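Local coordinates for protein aromatic-L-amino-acid decarboxylase (Catharanthus roseus, PDB 6EEW) that catalyses the pyridoxal 5'-phosphate-dependent decarboxylation of L-tryptophan to tryptamine and of 5-hydroxy-L-tryptophan to serotonin, acting as a homodimer, at residues A[123-126]-A[127-130]; A[163-166]-A[167-171]. All blocks are in the same frame, centred on the assembly; numbering follows the deposited sequence.

Contact 1: A[123-126]-A[127-130]; sequences GFTW and VSSP. With TRP (tryptophan), chain G.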
loop_
_atom_site.group_PDB
_atom_site.type_symbol
_atom_site.label_atom_id
_atom_site.label_comp_id
_atom_site.label_asym_id
_atom_site.label_seq_id
_atom_site.Cartn_x
_atom_site.Cartn_y
_atom_site.Cartn_z
ATOM N N GLY A 123 7.430 5.085 -8.852
ATOM C CA GLY A 123 8.266 4.186 -9.618
ATOM C C GLY A 123 7.502 3.122 -10.368
ATOM O O GLY A 123 7.835 1.939 -10.257
ATOM N N PHE A 124 6.489 3.517 -11.149
ATOM C CA PHE A 124 5.705 2.511 -11.853
ATOM C C PHE A 124 6.476 1.879 -13.003
ATOM O O PHE A 124 6.152 0.753 -13.395
ATOM C CB PHE A 124 4.369 3.084 -12.358
ATOM C CG PHE A 124 4.452 4.489 -12.912
ATOM C CD1 PHE A 124 4.895 4.720 -14.202
ATOM C CD2 PHE A 124 4.066 5.571 -12.142
ATOM C CE1 PHE A 124 4.951 6.004 -14.714
ATOM C CE2 PHE A 124 4.142 6.862 -12.640
ATOM C CZ PHE A 124 4.572 7.078 -13.931
ATOM N N THR A 125 7.499 2.552 -13.530
ATOM C CA THR A 125 8.308 1.993 -14.607
ATOM C C THR A 125 9.775 2.247 -14.300
ATOM O O THR A 125 10.119 3.024 -13.407
ATOM C CB THR A 125 7.938 2.610 -15.968
ATOM O OG1 THR A 125 8.188 4.030 -15.948
ATOM C CG2 THR A 125 6.468 2.364 -16.251
ATOM N N TRP A 126 10.660 1.539 -15.004
ATOM C CA TRP A 126 12.080 1.852 -14.861
ATOM C C TRP A 126 12.361 3.299 -15.266
ATOM O O TRP A 126 13.072 4.032 -14.567
ATOM C CB TRP A 126 12.918 0.885 -15.694
ATOM C CG TRP A 126 14.366 1.235 -15.691
ATOM C CD1 TRP A 126 15.326 0.792 -14.812
ATOM C CD2 TRP A 126 15.023 2.132 -16.585
ATOM N NE1 TRP A 126 16.539 1.360 -15.118
ATOM C CE2 TRP A 126 16.382 2.194 -16.194
ATOM C CE3 TRP A 126 14.596 2.908 -17.668
ATOM C CZ2 TRP A 126 17.319 2.978 -16.863
ATOM C CZ3 TRP A 126 15.534 3.695 -18.329
ATOM C CH2 TRP A 126 16.877 3.714 -17.929
ATOM N N VAL A 127 11.782 3.742 -16.379
ATOM C CA VAL A 127 12.023 5.106 -16.852
ATOM C C VAL A 127 11.495 6.122 -15.843
ATOM O O VAL A 127 12.099 7.177 -15.629
ATOM C CB VAL A 127 11.402 5.285 -18.242
ATOM C CG1 VAL A 127 10.102 4.557 -18.274
ATOM C CG2 VAL A 127 11.224 6.785 -18.582
ATOM N N SER A 128 10.360 5.827 -15.197
ATOM C CA SER A 128 9.862 6.817 -14.248
ATOM C C SER A 128 10.718 6.938 -12.996
ATOM O O SER A 128 10.261 7.670 -12.108
ATOM C CB SER A 128 8.420 6.519 -13.852
ATOM O OG SER A 128 8.363 5.406 -13.003
ATOM N N SER A 129 11.868 6.246 -12.893
ATOM C CA SER A 129 12.904 6.529 -11.893
ATOM C C SER A 129 13.847 5.330 -11.805
ATOM O O SER A 129 13.619 4.399 -11.023
ATOM C CB SER A 129 12.276 6.858 -10.538
ATOM O OG SER A 129 13.100 7.756 -9.815
ATOM N N PRO A 130 14.924 5.320 -12.585
ATOM C CA PRO A 130 15.721 4.086 -12.684
ATOM C C PRO A 130 16.273 3.610 -11.355
ATOM O O PRO A 130 16.161 2.417 -11.031
ATOM C CB PRO A 130 16.829 4.478 -13.668
ATOM C CG PRO A 130 16.221 5.632 -14.464
ATOM C CD PRO A 130 15.387 6.378 -13.496
HETATM N N TRP G . -0.903 8.957 -13.575
HETATM C CA TRP G . 0.349 8.372 -14.012
HETATM C C TRP G . 0.216 7.911 -15.465
HETATM O O TRP G . -0.326 8.656 -16.284
HETATM C CB TRP G . 0.749 7.200 -13.102
HETATM C CG TRP G . 0.448 7.408 -11.627
HETATM C CD1 TRP G . -0.211 6.536 -10.802
HETATM C CD2 TRP G . 0.773 8.551 -10.819
HETATM N NE1 TRP G . -0.305 7.061 -9.534
HETATM C CE2 TRP G . 0.294 8.293 -9.517
HETATM C CE3 TRP G . 1.415 9.760 -11.070
HETATM C CZ2 TRP G . 0.432 9.202 -8.474
HETATM C CZ3 TRP G . 1.573 10.664 -10.021
HETATM C CH2 TRP G . 1.078 10.380 -8.740
HETATM O OXT TRP G . 0.635 6.805 -15.853
HETATM O O HOH W 1 11.485 3.168 -10.549
#

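Contact 2: A[163-166]-A[167-171]; sequences IQNT and TSESI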
loop_
_atom_site.group_PDB
_atom_site.type_symbol
_atom_site.label_atom_id
_atom_site.label_comp_id
_atom_site.label_asym_id
_atom_site.label_seq_id
_atom_site.Cartn_x
_atom_site.Cartn_y
_atom_site.Cartn_z
ATOM N N ILE A 163 8.860 -5.764 -3.583
ATOM C CA ILE A 163 8.444 -5.257 -2.280
ATOM C C ILE A 163 7.009 -4.761 -2.396
ATOM O O ILE A 163 6.739 -3.764 -3.068
ATOM C CB ILE A 163 9.373 -4.143 -1.791
ATOM C CG1 ILE A 163 10.806 -4.648 -1.734
ATOM C CG2 ILE A 163 8.881 -3.592 -0.447
ATOM C CD1 ILE A 163 11.836 -3.545 -1.337
ATOM N N GLN A 164 6.093 -5.482 -1.763
ATOM C CA GLN A 164 4.704 -5.099 -1.600
ATOM C C GLN A 164 4.514 -4.405 -0.251
ATOM O O GLN A 164 5.446 -4.256 0.550
ATOM C CB GLN A 164 3.812 -6.337 -1.718
ATOM C CG GLN A 164 4.037 -7.134 -2.989
ATOM C CD GLN A 164 3.111 -6.721 -4.105
ATOM O OE1 GLN A 164 2.230 -5.889 -3.909
ATOM N NE2 GLN A 164 3.306 -7.293 -5.287
ATOM N N ASN A 165 3.284 -3.965 -0.005
ATOM C CA ASN A 165 2.949 -3.325 1.262
ATOM C C ASN A 165 2.622 -4.344 2.344
ATOM O O ASN A 165 3.019 -4.173 3.501
ATOM C CB ASN A 165 1.743 -2.400 1.074
ATOM C CG ASN A 165 2.082 -1.137 0.304
ATOM O OD1 ASN A 165 3.073 -0.476 0.583
ATOM N ND2 ASN A 165 1.273 -0.820 -0.692
ATOM N N THR A 166 1.883 -5.397 1.999
ATOM C CA THR A 166 1.258 -6.236 3.004
ATOM C C THR A 166 1.438 -7.695 2.625
ATOM O O THR A 166 1.843 -8.034 1.508
ATOM C CB THR A 166 -0.244 -5.950 3.161
ATOM O OG1 THR A 166 -0.939 -6.364 1.976
ATOM C CG2 THR A 166 -0.500 -4.469 3.382
ATOM N N THR A 167 1.149 -8.568 3.585
ATOM C CA THR A 167 1.056 -9.981 3.251
ATOM C C THR A 167 -0.217 -10.261 2.472
ATOM O O THR A 167 -0.216 -11.064 1.533
ATOM C CB THR A 167 1.119 -10.822 4.523
ATOM O OG1 THR A 167 2.386 -10.598 5.142
ATOM C CG2 THR A 167 0.992 -12.307 4.192
ATOM N N SER A 168 -1.317 -9.610 2.849
ATOM C CA SER A 168 -2.586 -9.885 2.190
ATOM C C SER A 168 -2.482 -9.665 0.687
ATOM O O SER A 168 -2.940 -10.504 -0.095
ATOM C CB SER A 168 -3.703 -9.045 2.807
ATOM O OG SER A 168 -4.104 -9.605 4.052
ATOM N N GLU A 169 -1.837 -8.578 0.255
ATOM C CA GLU A 169 -1.774 -8.341 -1.183
ATOM C C GLU A 169 -0.718 -9.205 -1.868
ATOM O O GLU A 169 -0.877 -9.551 -3.041
ATOM C CB GLU A 169 -1.561 -6.844 -1.481
ATOM C CG GLU A 169 -0.329 -6.175 -0.878
ATOM C CD GLU A 169 -0.186 -4.697 -1.326
ATOM O OE1 GLU A 169 -1.183 -4.120 -1.810
ATOM O OE2 GLU A 169 0.924 -4.123 -1.207
ATOM N N SER A 170 0.334 -9.613 -1.166
ATOM C CA SER A 170 1.266 -10.573 -1.757
ATOM C C SER A 170 0.584 -11.909 -2.006
ATOM O O SER A 170 0.701 -12.494 -3.094
ATOM C CB SER A 170 2.479 -10.729 -0.866
ATOM O OG SER A 170 3.117 -9.481 -0.763
ATOM N N ILE A 171 -0.123 -12.417 -1.000
ATOM C CA ILE A 171 -0.856 -13.665 -1.172
ATOM C C ILE A 171 -1.917 -13.511 -2.250
ATOM O O ILE A 171 -2.123 -14.419 -3.066
ATOM C CB ILE A 171 -1.466 -14.129 0.159
ATOM C CG1 ILE A 171 -0.341 -14.551 1.114
ATOM C CG2 ILE A 171 -2.342 -15.336 -0.064
ATOM C CD1 ILE A 171 -0.833 -15.093 2.452
#

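Contact 1: A[123-126]-A[127-130]
Thr-125 OG1 accepts the backbone N-H of Ser-128 at 2.9 Å (OG1 to N), with an angle of 148° at the hydrogen. The methyl CG1 of Val-127 lies alongside, pointing the same way as the threonine. The threonine bond overlaps a type I beta turn from Trp-126 to Ser-129, closed by Ser-129 N on Trp-126 O at 3.0 Å. Ser-129 stands at the N-cap of helix 130-146. Ser-128 OG bonds to Val-122 O, while its CB sits over one face of the Phe-124 ring, 4.0 Å from the centroid. Obliquely to that ring, CB of the bound tryptophan comes within 3.4 Å of Phe-124 CE2. The indole of Trp-126, with CG anti to the backbone N (chi1 175°), lies across Pro-130, whose CG is 3.9 Å from the centroid of the six-membered ring, over its face. Trp-126 NE1 hydrogen-bonds to the carboxylate of Glu-134. With an alanine in place of Trp-126, Glu-134 would probably lose its N-H partner and Pro-130 its aromatic cover. Phe-100 of the second subunit meets Phe-124 edge-to-face, and both subunits build this tryptophan pocket. The polar bonds fix the backbone just after Phe-124, whose ring borders the ligand.

Contact 2: A[163-166]-A[167-171]
A first torsion of 57° sets Glu-169 CG between its own backbone N and carbonyl carbon, folding the side chain back over the start of the helix, where it crosses Thr-166 at about a right angle. Thr-166 holds OG1 in the equivalent position (chi1 68°), and the two side chains are in tight contact there. The same hydroxyl oxygen accepts the backbone N-H of Glu-169 at 2.9 Å (N to OG1), a nearly straight bond of 164° at the hydrogen. Beyond CG the glutamate is extended and reaches Asn-165, whose backbone N lies 2.7 Å from Glu-169 OE2 and uses the anti lone pair of that oxygen.

Thr-166 is thus the N-cap of helix 167-186. The glutamate stands where the second partner of a capping box would, but its carboxylate takes the N-H one residue before the cap. In this fold-type-I enzyme the strand-to-helix turn also cradles the cofactor phosphate: Thr-167 N and Ser-168 OG both bond to phosphate oxygens of the pyridoxal phosphate on Lys-319, where the helix N terminus would favour the negative charge.

Ser-170 OG donates almost head-on to Thr-166 O at 3.0 Å, while the bond from Ser-170 N to the same oxygen is weak, at 3.5 Å. The Ser-170 hydroxyl also packs against Gln-164, whose CB lies 3.4 Å from Ser-170 OG. Gln-164 OE1 and Glu-169 OE2, both acceptors, lie 3.5 Å apart without a bond, their amide and carboxylate planes nearly perpendicular, while the N-H of Asn-165 satisfies Glu-169 OE2. Gln-164 NE2 turns to a weak bond with Trp-365 O, and Asn-165 packs against Asn-165 of the second subunit.

In the fold
The two contacts follow in series along the chain, neither nested nor crossing. Contact 1 shapes the loop that leaves helix 107-119 and turns into helix 130-146. The chain then runs on to strand 160-164, an outermost strand of the mixed seven-stranded sheet within this chain, and contact 2 closes the short turn from this strand into helix 167-186. The centres of contact 1 and contact 2 are about 20 Å apart, and the two do not touch. Glu-136 of helix 130-146, the helix begun by contact 1, bonds to Ile-163 N, while Arg-371 and Arg-374 bond to Gly-123 and Ile-163 respectively. Both contacts also meet the second subunit.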